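Local coordinates for protein putative mannose-6-phosphate isomerase YvyI (Bacillus subtilis, PDB 1QWR) that probably interconverts D-mannose 6-phosphate and D-fructose 6-phosphate as a zinc-dependent isomerase of carbohydrate metabolism, at residues Asp95-Tyr106 / Ala193-Arg202. Residues are numbered along the deposited sequence; the frame is centred on the assembly and turned at random.
Sequences DTSIKVHPDDYY and ATYRVYDYDR. With ZN (zinc ion), chain E; SO4 (sulfate ion), chain C.
Ile98 and Val100 pair antiparallel with Tyr198 and Tyr195 in a two-stranded sheet. Ile98 N donates to Tyr198 O (2.8 Å) and Val197 N to Ile98 O, so Val197 and Tyr198 both face Ile98 in a classic beta bulge. Arg202 reaches across end-on: NH1 and NH2 both meet Asp95 O at 2.8 Å, in the guanidinium plane. A bend at chi3 (-67°) turns the guanidinium so that NE and NH2 also grip Asp199 O and OD1, the latter a salt bridge; Asp199 OD2 pairs with Arg210. A methionine in place of Arg202 would probably leave Asp95 O without both donors and Asp199 OD1 without this charged mate. Apolar packing is tight where Ile98 CG2 meets Val197 CG2 (3.5 Å); Tyr195 CE2 touches Pro102 CB and the rim of Tyr106. His101 ND1 gives its N-H to Ala193 O (2.8 Å) near the ring plane, fixing the imidazole's rotation while NE2 binds zinc alongside Glu119 and His176. Sulfate is held by Ser97 OG (2.7 Å), Lys99 NZ and NE of Arg196, the probable active-site arginine, whose NH1 bonds to Glu211 O. Zinc and sulfate thus lie on the side bearing Lys99 and Arg196, consistent with the substrate pocket of a type 1 phosphomannose isomerase's cupin-fold catalytic domain.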
loop_
_atom_site.group_PDB
_atom_site.type_symbol
_atom_site.label_atom_id
_atom_site.label_comp_id
_atom_site.label_asym_id
_atom_site.label_seq_id
_atom_site.Cartn_x
_atom_site.Cartn_y
_atom_site.Cartn_z
ATOM N N ASP A 95 0.804 17.234 -4.338
ATOM C CA ASP A 95 -0.495 16.711 -3.885
ATOM C C ASP A 95 -1.099 15.671 -4.828
ATOM O O ASP A 95 -0.992 15.794 -6.054
ATOM C CB ASP A 95 -1.526 17.845 -3.759
ATOM C CG ASP A 95 -1.194 18.846 -2.668
ATOM O OD1 ASP A 95 -0.704 18.455 -1.595
ATOM O OD2 ASP A 95 -1.474 20.044 -2.881
ATOM N N THR A 96 -1.747 14.639 -4.279
ATOM C CA THR A 96 -2.380 13.686 -5.183
ATOM C C THR A 96 -3.816 14.168 -5.339
ATOM O O THR A 96 -4.258 15.066 -4.616
ATOM C CB THR A 96 -2.414 12.224 -4.654
ATOM O OG1 THR A 96 -3.284 12.147 -3.520
ATOM C CG2 THR A 96 -1.017 11.758 -4.262
ATOM N N SER A 97 -4.549 13.558 -6.260
ATOM C CA SER A 97 -5.940 13.961 -6.497
ATOM C C SER A 97 -6.853 13.662 -5.312
ATOM O O SER A 97 -6.542 12.814 -4.476
ATOM C CB SER A 97 -6.476 13.251 -7.746
ATOM O OG SER A 97 -6.655 11.856 -7.514
ATOM N N ILE A 98 -7.973 14.377 -5.222
ATOM C CA ILE A 98 -8.935 14.128 -4.140
ATOM C C ILE A 98 -9.765 13.003 -4.745
ATOM O O ILE A 98 -10.237 13.113 -5.891
ATOM C CB ILE A 98 -9.791 15.378 -3.846
ATOM C CG1 ILE A 98 -8.889 16.491 -3.300
ATOM C CG2 ILE A 98 -10.856 15.052 -2.828
ATOM C CD1 ILE A 98 -9.611 17.761 -2.931
ATOM N N LYS A 99 -9.934 11.918 -3.994
ATOM C CA LYS A 99 -10.606 10.758 -4.554
ATOM C C LYS A 99 -11.312 9.867 -3.551
ATOM O O LYS A 99 -11.220 10.072 -2.342
ATOM C CB LYS A 99 -9.541 9.927 -5.292
ATOM C CG LYS A 99 -8.303 9.626 -4.425
ATOM C CD LYS A 99 -7.141 9.125 -5.282
ATOM C CE LYS A 99 -5.841 9.064 -4.493
ATOM N NZ LYS A 99 -5.006 10.284 -4.664
ATOM N N VAL A 100 -12.008 8.865 -4.090
ATOM C CA VAL A 100 -12.701 7.859 -3.294
ATOM C C VAL A 100 -12.556 6.517 -4.027
ATOM O O VAL A 100 -12.571 6.472 -5.266
ATOM C CB VAL A 100 -14.213 8.182 -3.132
ATOM C CG1 VAL A 100 -14.840 8.423 -4.482
ATOM C CG2 VAL A 100 -14.930 7.023 -2.445
ATOM N N HIS A 101 -12.411 5.430 -3.268
ATOM C CA HIS A 101 -12.303 4.099 -3.859
ATOM C C HIS A 101 -13.582 3.367 -3.531
ATOM O O HIS A 101 -14.075 3.456 -2.414
ATOM C CB HIS A 101 -11.132 3.299 -3.251
ATOM C CG HIS A 101 -9.803 3.927 -3.477
ATOM N ND1 HIS A 101 -9.274 4.105 -4.738
ATOM C CD2 HIS A 101 -8.871 4.390 -2.605
ATOM C CE1 HIS A 101 -8.075 4.653 -4.632
ATOM N NE2 HIS A 101 -7.809 4.834 -3.352
ATOM N N PRO A 102 -14.137 2.634 -4.505
ATOM C CA PRO A 102 -15.372 1.896 -4.250
ATOM C C PRO A 102 -15.109 0.626 -3.453
ATOM O O PRO A 102 -13.955 0.169 -3.338
ATOM C CB PRO A 102 -15.876 1.581 -5.648
ATOM C CG PRO A 102 -14.590 1.345 -6.401
ATOM C CD PRO A 102 -13.725 2.503 -5.920
ATOM N N ASP A 103 -16.186 0.057 -2.908
ATOM C CA ASP A 103 -16.084 -1.182 -2.156
ATOM C C ASP A 103 -16.181 -2.321 -3.169
ATOM O O ASP A 103 -16.337 -2.064 -4.367
ATOM C CB ASP A 103 -17.193 -1.256 -1.079
ATOM C CG ASP A 103 -18.594 -1.448 -1.659
ATOM O OD1 ASP A 103 -18.797 -1.251 -2.864
ATOM O OD2 ASP A 103 -19.503 -1.797 -0.881
ATOM N N ASP A 104 -16.073 -3.571 -2.715
ATOM C CA ASP A 104 -16.114 -4.711 -3.631
ATOM C C ASP A 104 -17.390 -4.778 -4.483
ATOM O O ASP A 104 -17.362 -5.133 -5.675
ATOM C CB ASP A 104 -15.984 -6.037 -2.863
ATOM C CG ASP A 104 -14.608 -6.253 -2.263
ATOM O OD1 ASP A 104 -13.646 -5.543 -2.654
ATOM O OD2 ASP A 104 -14.482 -7.166 -1.402
ATOM N N TYR A 105 -18.523 -4.468 -3.870
ATOM C CA TYR A 105 -19.782 -4.517 -4.616
ATOM C C TYR A 105 -19.828 -3.495 -5.744
ATOM O O TYR A 105 -20.094 -3.836 -6.903
ATOM C CB TYR A 105 -20.967 -4.266 -3.684
ATOM C CG TYR A 105 -22.269 -4.156 -4.445
ATOM C CD1 TYR A 105 -22.861 -5.289 -5.020
ATOM C CD2 TYR A 105 -22.877 -2.918 -4.631
ATOM C CE1 TYR A 105 -24.039 -5.183 -5.769
ATOM C CE2 TYR A 105 -24.051 -2.794 -5.377
ATOM C CZ TYR A 105 -24.622 -3.933 -5.942
ATOM O OH TYR A 105 -25.770 -3.807 -6.687
ATOM N N TYR A 106 -19.577 -2.238 -5.411
ATOM C CA TYR A 106 -19.642 -1.198 -6.424
ATOM C C TYR A 106 -18.591 -1.373 -7.502
ATOM O O TYR A 106 -18.869 -1.146 -8.680
ATOM C CB TYR A 106 -19.490 0.184 -5.809
ATOM C CG TYR A 106 -19.949 1.285 -6.748
ATOM C CD1 TYR A 106 -21.289 1.695 -6.766
ATOM C CD2 TYR A 106 -19.053 1.902 -7.627
ATOM C CE1 TYR A 106 -21.733 2.701 -7.642
ATOM C CE2 TYR A 106 -19.486 2.919 -8.515
ATOM C CZ TYR A 106 -20.830 3.308 -8.514
ATOM O OH TYR A 106 -21.280 4.285 -9.383
ATOM N N ALA A 193 -9.149 0.621 -8.823
ATOM C CA ALA A 193 -10.408 1.375 -8.911
ATOM C C ALA A 193 -10.360 2.691 -8.141
ATOM O O ALA A 193 -10.393 2.722 -6.895
ATOM C CB ALA A 193 -11.544 0.518 -8.416
ATOM N N THR A 194 -10.299 3.788 -8.898
ATOM C CA THR A 194 -10.208 5.119 -8.312
ATOM C C THR A 194 -11.122 6.130 -8.987
ATOM O O THR A 194 -11.107 6.251 -10.203
ATOM C CB THR A 194 -8.774 5.653 -8.428
ATOM O OG1 THR A 194 -7.894 4.782 -7.711
ATOM C CG2 THR A 194 -8.676 7.074 -7.864
ATOM N N TYR A 195 -11.895 6.857 -8.187
ATOM C CA TYR A 195 -12.799 7.879 -8.709
ATOM C C TYR A 195 -12.305 9.232 -8.199
ATOM O O TYR A 195 -12.384 9.518 -7.003
ATOM C CB TYR A 195 -14.244 7.620 -8.240
ATOM C CG TYR A 195 -14.787 6.251 -8.637
ATOM C CD1 TYR A 195 -14.487 5.690 -9.884
ATOM C CD2 TYR A 195 -15.614 5.529 -7.773
ATOM C CE1 TYR A 195 -15.000 4.440 -10.252
ATOM C CE2 TYR A 195 -16.130 4.288 -8.129
ATOM C CZ TYR A 195 -15.820 3.748 -9.366
ATOM O OH TYR A 195 -16.325 2.519 -9.718
ATOM N N ARG A 196 -11.782 10.057 -9.106
ATOM C CA ARG A 196 -11.266 11.370 -8.725
ATOM C C ARG A 196 -12.349 12.430 -8.782
ATOM O O ARG A 196 -13.175 12.412 -9.695
ATOM C CB ARG A 196 -10.172 11.828 -9.681
ATOM C CG ARG A 196 -9.058 10.859 -9.864
ATOM C CD ARG A 196 -7.875 11.547 -10.530
ATOM N NE ARG A 196 -6.819 10.584 -10.799
ATOM C CZ ARG A 196 -6.706 9.910 -11.931
ATOM N NH1 ARG A 196 -7.578 10.097 -12.909
ATOM N NH2 ARG A 196 -5.721 9.040 -12.079
ATOM N N VAL A 197 -12.339 13.349 -7.825
ATOM C CA VAL A 197 -13.316 14.426 -7.852
ATOM C C VAL A 197 -12.605 15.740 -8.164
ATOM O O VAL A 197 -13.219 16.674 -8.667
ATOM C CB VAL A 197 -14.096 14.561 -6.514
ATOM C CG1 VAL A 197 -14.740 13.216 -6.151
ATOM C CG2 VAL A 197 -13.196 15.036 -5.396
ATOM N N TYR A 198 -11.304 15.801 -7.888
ATOM C CA TYR A 198 -10.534 17.023 -8.127
ATOM C C TYR A 198 -9.046 16.735 -8.255
ATOM O O TYR A 198 -8.488 15.976 -7.456
ATOM C CB TYR A 198 -10.751 18.007 -6.978
ATOM C CG TYR A 198 -10.118 19.360 -7.207
ATOM C CD1 TYR A 198 -10.325 20.048 -8.400
ATOM C CD2 TYR A 198 -9.342 19.968 -6.217
ATOM C CE1 TYR A 198 -9.772 21.319 -8.610
ATOM C CE2 TYR A 198 -8.789 21.240 -6.417
ATOM C CZ TYR A 198 -9.009 21.904 -7.617
ATOM O OH TYR A 198 -8.447 23.145 -7.834
ATOM N N ASP A 199 -8.406 17.346 -9.251
ATOM C CA ASP A 199 -6.974 17.136 -9.486
ATOM C C ASP A 199 -6.218 18.448 -9.697
ATOM O O ASP A 199 -5.235 18.499 -10.444
ATOM C CB ASP A 199 -6.759 16.220 -10.691
ATOM C CG ASP A 199 -5.339 15.682 -10.767
ATOM O OD1 ASP A 199 -4.753 15.413 -9.702
ATOM O OD2 ASP A 199 -4.809 15.505 -11.885
ATOM N N TYR A 200 -6.716 19.508 -9.062
ATOM C CA TYR A 200 -6.081 20.812 -9.115
ATOM C C TYR A 200 -5.874 21.378 -10.519
ATOM O O TYR A 200 -4.987 22.204 -10.728
ATOM C CB TYR A 200 -4.745 20.722 -8.367
ATOM C CG TYR A 200 -4.911 20.301 -6.929
ATOM C CD1 TYR A 200 -5.360 21.209 -5.967
ATOM C CD2 TYR A 200 -4.688 18.978 -6.532
ATOM C CE1 TYR A 200 -5.584 20.809 -4.646
ATOM C CE2 TYR A 200 -4.912 18.568 -5.218
ATOM C CZ TYR A 200 -5.359 19.487 -4.281
ATOM O OH TYR A 200 -5.578 19.098 -2.978
ATOM N N ASP A 201 -6.699 20.942 -11.470
ATOM C CA ASP A 201 -6.621 21.399 -12.860
ATOM C C ASP A 201 -5.243 21.244 -13.498
ATOM O O ASP A 201 -4.821 22.086 -14.307
ATOM C CB ASP A 201 -7.056 22.864 -12.951
ATOM C CG ASP A 201 -8.469 23.076 -12.445
ATOM O OD1 ASP A 201 -9.401 22.519 -13.059
ATOM O OD2 ASP A 201 -8.645 23.784 -11.432
ATOM N N ARG A 202 -4.552 20.161 -13.155
ATOM C CA ARG A 202 -3.221 19.916 -13.687
ATOM C C ARG A 202 -3.194 19.148 -14.992
ATOM O O ARG A 202 -4.119 18.412 -15.305
ATOM C CB ARG A 202 -2.384 19.167 -12.657
ATOM C CG ARG A 202 -2.111 19.977 -11.419
ATOM C CD ARG A 202 -1.334 19.168 -10.393
ATOM N NE ARG A 202 -2.120 18.062 -9.842
ATOM C CZ ARG A 202 -1.738 17.345 -8.791
ATOM N NH1 ARG A 202 -0.579 17.622 -8.199
ATOM N NH2 ARG A 202 -2.522 16.379 -8.305
HETATM ZN ZN ZN E . -5.941 6.155 -2.329
HETATM S S SO4 C . -3.889 9.672 -8.004
HETATM O O1 SO4 C . -4.076 11.108 -7.674
HETATM O O2 SO4 C . -2.778 9.513 -8.948
HETATM O O3 SO4 C . -5.127 9.116 -8.571
HETATM O O4 SO4 C . -3.564 8.947 -6.760
HETATM O O HOH W 1 -4.439 16.637 -2.385
HETATM O O HOH W 2 -4.797 4.150 -3.520
#